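Local coordinates for HicA3 Toxin (Yersinia pestis, PDB 4P78), which serves as the toxin of the HicA3-HicB3 toxin-antitoxin pair and, as in other HicA proteins, probably cleaves RNA unless held by its antitoxin, at residues R9-W15 against I60-S66; G26-T30 against T41-P45. All coordinates share one frame. Residues are numbered along the deposited sequence.

Contact 1. Residues R9-W15 against I60-S66; sequences RLEDAGW and IAGIKLS
Two helix ends meet here. Helix 3-12 finishes in a Schellman motif: Trp15 N bonds to Leu10 O (3.0 Å) and Gly14 N to Glu11 O (2.9 Å), with Gly14 as the C' residue at phi 97°. The second segment starts on the last turn of helix 51-61, where Ile60 gives little to the contact. Ala61 then packs its CB against Leu10 CD2 (3.4 Å) and Trp15 CE2 (4.0 Å). Its carbonyl O lies at the indole edge, taking a weak hydrogen bond from Trp15 NE1 (3.5 Å), while water 2 donates to the same Ala61 O (2.6 Å) and weakly accepts from Trp15 NE1 (3.4 Å). Gly62, at phi 80°, breaks the helix and turns the chain back beside helix 3-12, with Ile63 and Lys64 extended. In the αβββα fold of HicA toxins the two helices share one side of the sheet, and here Ile63 lies between them, touching Ala57 on helix 51-61. Ile63, nearest Ala13 (CA-CA 5.6 Å), uses chi1 p to set CG2 3.5 Å from Leu10 CD2 and 4.1 Å from Ala13 CB. Water 1 links Lys64 N (2.9 Å) to Arg9 O (2.8 Å). Arg9, extended in m,t,t, donates from NH1 to Lys64 O (3.0 Å); its NH2 forms a salt bridge with Glu5. Leu65 turns its side chain back onto Leu54 and Gln58 of helix 51-61, and Ser66 OG weakly accepts from Arg9 NH1 (3.3 Å).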
loop_
_atom_site.group_PDB
_atom_site.type_symbol
_atom_site.label_atom_id
_atom_site.label_comp_id
_atom_site.label_asym_id
_atom_site.label_seq_id
_atom_site.Cartn_x
_atom_site.Cartn_y
_atom_site.Cartn_z
ATOM N N ARG C 9 24.835 -7.930 14.844
ATOM C CA ARG C 9 24.416 -9.307 14.583
ATOM C C ARG C 9 24.746 -9.733 13.151
ATOM O O ARG C 9 25.079 -10.898 12.905
ATOM C CB ARG C 9 22.927 -9.484 14.868
ATOM C CG ARG C 9 22.617 -9.496 16.357
ATOM C CD ARG C 9 21.131 -9.466 16.618
ATOM N NE ARG C 9 20.843 -9.371 18.044
ATOM C CZ ARG C 9 20.810 -10.415 18.859
ATOM N NH1 ARG C 9 21.043 -11.633 18.383
ATOM N NH2 ARG C 9 20.545 -10.245 20.146
ATOM N N LEU C 10 24.682 -8.795 12.210
ATOM C CA LEU C 10 25.050 -9.090 10.823
ATOM C C LEU C 10 26.565 -9.324 10.696
ATOM O O LEU C 10 27.015 -10.184 9.929
ATOM C CB LEU C 10 24.588 -7.962 9.893
ATOM C CG LEU C 10 23.074 -7.924 9.611
ATOM C CD1 LEU C 10 22.622 -6.588 9.053
ATOM C CD2 LEU C 10 22.709 -9.027 8.632
ATOM N N GLU C 11 27.346 -8.568 11.461
ATOM C CA GLU C 11 28.793 -8.744 11.477
ATOM C C GLU C 11 29.158 -10.098 12.071
ATOM O O GLU C 11 30.070 -10.762 11.586
ATOM C CB GLU C 11 29.474 -7.620 12.257
ATOM C CG GLU C 11 29.471 -6.288 11.529
ATOM C CD GLU C 11 30.102 -5.190 12.361
ATOM O OE1 GLU C 11 29.901 -5.206 13.593
ATOM O OE2 GLU C 11 30.807 -4.327 11.789
ATOM N N ASP C 12 28.444 -10.501 13.115
ATOM C CA ASP C 12 28.622 -11.826 13.700
ATOM C C ASP C 12 28.377 -12.931 12.667
ATOM O O ASP C 12 28.932 -14.017 12.771
ATOM C CB ASP C 12 27.687 -12.019 14.895
ATOM C CG ASP C 12 28.087 -11.169 16.103
ATOM O OD1 ASP C 12 29.254 -10.707 16.160
ATOM O OD2 ASP C 12 27.229 -10.968 16.996
ATOM N N ALA C 13 27.545 -12.648 11.667
ATOM C CA ALA C 13 27.232 -13.640 10.648
ATOM C C ALA C 13 28.132 -13.494 9.426
ATOM O O ALA C 13 27.867 -14.099 8.379
ATOM C CB ALA C 13 25.759 -13.544 10.239
ATOM N N GLY C 14 29.186 -12.688 9.552
ATOM C CA GLY C 14 30.186 -12.585 8.499
ATOM C C GLY C 14 30.023 -11.423 7.531
ATOM O O GLY C 14 30.810 -11.279 6.593
ATOM N N TRP C 15 29.007 -10.594 7.752
ATOM C CA TRP C 15 28.796 -9.404 6.935
ATOM C C TRP C 15 29.689 -8.254 7.399
ATOM O O TRP C 15 30.087 -8.198 8.561
ATOM C CB TRP C 15 27.313 -8.982 6.982
ATOM C CG TRP C 15 26.421 -9.989 6.314
ATOM C CD1 TRP C 15 25.956 -11.161 6.850
ATOM C CD2 TRP C 15 25.919 -9.936 4.969
ATOM N NE1 TRP C 15 25.199 -11.839 5.919
ATOM C CE2 TRP C 15 25.165 -11.109 4.755
ATOM C CE3 TRP C 15 26.034 -9.010 3.926
ATOM C CZ2 TRP C 15 24.517 -11.374 3.547
ATOM C CZ3 TRP C 15 25.401 -9.273 2.729
ATOM C CH2 TRP C 15 24.647 -10.445 2.548
ATOM N N ILE C 60 17.633 -14.106 5.026
ATOM C CA ILE C 60 18.597 -13.718 3.988
ATOM C C ILE C 60 20.048 -13.724 4.450
ATOM O O ILE C 60 20.953 -14.060 3.690
ATOM C CB ILE C 60 18.266 -12.288 3.456
ATOM C CG1 ILE C 60 16.883 -12.280 2.821
ATOM C CG2 ILE C 60 19.312 -11.811 2.455
ATOM C CD1 ILE C 60 16.716 -13.395 1.848
ATOM N N ALA C 61 20.279 -13.346 5.702
ATOM C CA ALA C 61 21.641 -13.133 6.158
ATOM C C ALA C 61 22.083 -14.163 7.182
ATOM O O ALA C 61 23.280 -14.345 7.395
ATOM C CB ALA C 61 21.783 -11.742 6.728
ATOM N N GLY C 62 21.130 -14.828 7.824
ATOM C CA GLY C 62 21.468 -15.914 8.726
ATOM C C GLY C 62 21.925 -15.481 10.108
ATOM O O GLY C 62 22.677 -16.183 10.774
ATOM N N ILE C 63 21.462 -14.320 10.541
ATOM C CA ILE C 63 21.777 -13.823 11.870
ATOM C C ILE C 63 21.035 -14.588 12.964
ATOM O O ILE C 63 20.048 -15.270 12.696
ATOM C CB ILE C 63 21.417 -12.342 11.993
ATOM C CG1 ILE C 63 19.920 -12.145 11.730
ATOM C CG2 ILE C 63 22.223 -11.528 11.004
ATOM C CD1 ILE C 63 19.461 -10.704 11.914
ATOM N N LYS C 64 21.534 -14.473 14.192
ATOM C CA LYS C 64 20.798 -14.851 15.393
ATOM C C LYS C 64 19.800 -13.756 15.718
ATOM O O LYS C 64 20.143 -12.578 15.639
ATOM C CB LYS C 64 21.729 -15.034 16.597
ATOM C CG LYS C 64 22.671 -16.202 16.538
ATOM C CD LYS C 64 23.750 -16.054 17.607
ATOM C CE LYS C 64 23.135 -15.984 19.007
ATOM N NZ LYS C 64 24.183 -15.842 20.067
ATOM N N LEU C 65 18.580 -14.133 16.085
ATOM C CA LEU C 65 17.607 -13.165 16.566
ATOM C C LEU C 65 17.646 -13.186 18.086
ATOM O O LEU C 65 17.298 -12.211 18.740
ATOM C CB LEU C 65 16.199 -13.476 16.046
ATOM C CG LEU C 65 16.081 -13.550 14.522
ATOM C CD1 LEU C 65 14.629 -13.698 14.079
ATOM C CD2 LEU C 65 16.727 -12.331 13.892
ATOM N N SER C 66 18.096 -14.318 18.620
ATOM C CA SER C 66 18.242 -14.543 20.054
ATOM C C SER C 66 16.920 -14.358 20.781
ATOM O O SER C 66 16.006 -15.165 20.617
ATOM C CB SER C 66 19.313 -13.618 20.636
ATOM O OG SER C 66 20.612 -14.153 20.410
HETATM O O HOH W 1 24.073 -13.129 14.177
HETATM O O HOH W 2 24.899 -15.228 5.538
#

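Contact 2. Residues G26-T30 against T41-P45; sequences GSHVT and TLPYP
Strands 27-33 and 36-44 form a β-hairpin, the second and third strands of the antiparallel sheet in the αβββα fold of HicA, which resembles double-stranded RNA-binding domains. Segments 27-30 and 41-44 run antiparallel but twisted, at 144° between directions and 4.5 Å between axes at closest approach. Val29 and Leu42 are a hydrogen-bonded pair (CA-CA 5.2 Å), with Val29 N to Leu42 O and Leu42 N to Val29 O both 2.9 Å. On either side of it lie the non-hydrogen-bonded pairs Thr30-Thr41 (CA-CA 4.5 Å) and His28-Pro43 (4.7 Å); a proline at that position costs no bond to the partner strand. His28 CA makes a CA-H...O contact with Leu42 O (3.2 Å). Further out, Tyr44 N donates to Ser27 O (3.2 Å), and the peptide that follows, before Pro45, is cis. Thr30 and Thr41 share a face turned to the HicB3 antitoxin: both pack on Val44 of that chain, and Thr41 OG1 hydrogen-bonds to its His45, whereas Thr30 OG1 is held by Arg18 of the toxin. Thr41 also makes backbone hydrogen bonds to HicB3, from the side of its strand away from strand 27-33. Val29, Leu42 and Tyr44 occupy the other face, where Leu42 (m,t) packs on Leu6, Ile7 and Leu10 of helix 3-12. Val29 (chi1 t) points CG2 over the face of the Tyr44 ring (chi1 t) in a CH-pi contact, 4.0 Å from its centroid. At the ring edge, Ser27 OG, in rotamer p, donates to Tyr44 O at 3.0 Å.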
loop_
_atom_site.group_PDB
_atom_site.type_symbol
_atom_site.label_atom_id
_atom_site.label_comp_id
_atom_site.label_asym_id
_atom_site.label_seq_id
_atom_site.Cartn_x
_atom_site.Cartn_y
_atom_site.Cartn_z
ATOM N N GLY C 26 16.399 10.291 4.993
ATOM C CA GLY C 26 17.175 9.727 6.083
ATOM C C GLY C 26 18.373 9.027 5.479
ATOM O O GLY C 26 18.579 9.103 4.266
ATOM N N SER C 27 19.165 8.343 6.297
ATOM C CA SER C 27 20.318 7.649 5.750
ATOM C C SER C 27 20.120 6.127 5.778
ATOM O O SER C 27 19.121 5.594 6.301
ATOM C CB SER C 27 21.612 8.068 6.482
ATOM O OG SER C 27 21.831 7.355 7.693
ATOM N N HIS C 28 21.061 5.446 5.145
ATOM C CA HIS C 28 21.027 4.007 4.962
ATOM C C HIS C 28 22.419 3.479 5.233
ATOM O O HIS C 28 23.392 4.211 5.074
ATOM C CB HIS C 28 20.606 3.632 3.534
ATOM C CG HIS C 28 19.397 4.363 3.048
ATOM N ND1 HIS C 28 18.146 3.789 3.023
ATOM C CD2 HIS C 28 19.247 5.627 2.580
ATOM C CE1 HIS C 28 17.275 4.669 2.557
ATOM N NE2 HIS C 28 17.921 5.787 2.275
ATOM N N VAL C 29 22.515 2.216 5.627
ATOM C CA VAL C 29 23.808 1.549 5.705
ATOM C C VAL C 29 23.753 0.337 4.756
ATOM O O VAL C 29 22.791 -0.429 4.788
ATOM C CB VAL C 29 24.142 1.144 7.162
ATOM C CG1 VAL C 29 25.396 0.272 7.241
ATOM C CG2 VAL C 29 24.324 2.390 8.033
ATOM N N THR C 30 24.742 0.209 3.873
ATOM C CA THR C 30 24.879 -0.998 3.057
ATOM C C THR C 30 25.933 -1.943 3.646
ATOM O O THR C 30 26.934 -1.511 4.237
ATOM C CB THR C 30 25.246 -0.690 1.578
ATOM O OG1 THR C 30 26.542 -0.080 1.476
ATOM C CG2 THR C 30 24.188 0.193 0.927
ATOM N N THR C 41 20.790 -3.630 2.344
ATOM C CA THR C 41 20.542 -2.209 2.567
ATOM C C THR C 41 19.589 -2.035 3.748
ATOM O O THR C 41 18.443 -2.510 3.717
ATOM C CB THR C 41 19.943 -1.505 1.306
ATOM O OG1 THR C 41 20.820 -1.666 0.187
ATOM C CG2 THR C 41 19.737 -0.026 1.562
ATOM N N LEU C 42 20.078 -1.357 4.783
ATOM C CA LEU C 42 19.327 -1.113 6.016
ATOM C C LEU C 42 18.990 0.353 6.224
ATOM O O LEU C 42 19.823 1.222 5.976
ATOM C CB LEU C 42 20.123 -1.581 7.238
ATOM C CG LEU C 42 20.350 -3.065 7.456
ATOM C CD1 LEU C 42 21.212 -3.267 8.703
ATOM C CD2 LEU C 42 18.987 -3.715 7.610
ATOM N N PRO C 43 17.769 0.632 6.712
ATOM C CA PRO C 43 17.463 1.982 7.202
ATOM C C PRO C 43 18.278 2.276 8.463
ATOM O O PRO C 43 18.460 1.376 9.281
ATOM C CB PRO C 43 15.967 1.920 7.526
ATOM C CG PRO C 43 15.715 0.479 7.852
ATOM C CD PRO C 43 16.676 -0.323 6.975
ATOM N N TYR C 44 18.749 3.503 8.637
ATOM C CA TYR C 44 19.590 3.805 9.796
ATOM C C TYR C 44 19.545 5.303 10.102
ATOM O O TYR C 44 19.539 6.128 9.186
ATOM C CB TYR C 44 21.034 3.306 9.536
ATOM C CG TYR C 44 22.114 3.887 10.439
ATOM C CD1 TYR C 44 22.511 3.234 11.601
ATOM C CD2 TYR C 44 22.737 5.084 10.115
ATOM C CE1 TYR C 44 23.489 3.767 12.420
ATOM C CE2 TYR C 44 23.712 5.626 10.924
ATOM C CZ TYR C 44 24.083 4.968 12.070
ATOM O OH TYR C 44 25.048 5.526 12.855
ATOM N N PRO C 45 19.496 5.665 11.391
ATOM C CA PRO C 45 19.404 4.782 12.558
ATOM C C PRO C 45 17.959 4.583 13.030
ATOM O O PRO C 45 17.143 5.492 12.895
ATOM C CB PRO C 45 20.222 5.534 13.605
ATOM C CG PRO C 45 19.936 6.998 13.282
ATOM C CD PRO C 45 19.718 7.071 11.786
#

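Overall arrangement
Contact 2 is nested along the chain within the loop closed by contact 1: helix 3-12 leads into the three-stranded sheet, and helix 51-61 follows strand 36-44 and returns to the first helix. The centres of the two contacts are about 16 Å apart, on opposite sides of the chain's centre. They nevertheless touch in the core, where Leu10 CD1 of contact 1 meets Leu42 CD1 of contact 2 at 3.6 Å, joining helix 3-12 to the sheet. Contact 1 therefore joins the C-terminal end of helix 3-12 to the C-terminal tail on the helical side, while contact 2 builds the hairpin whose other face and outer edge, at strand 36-44, meet HicB3.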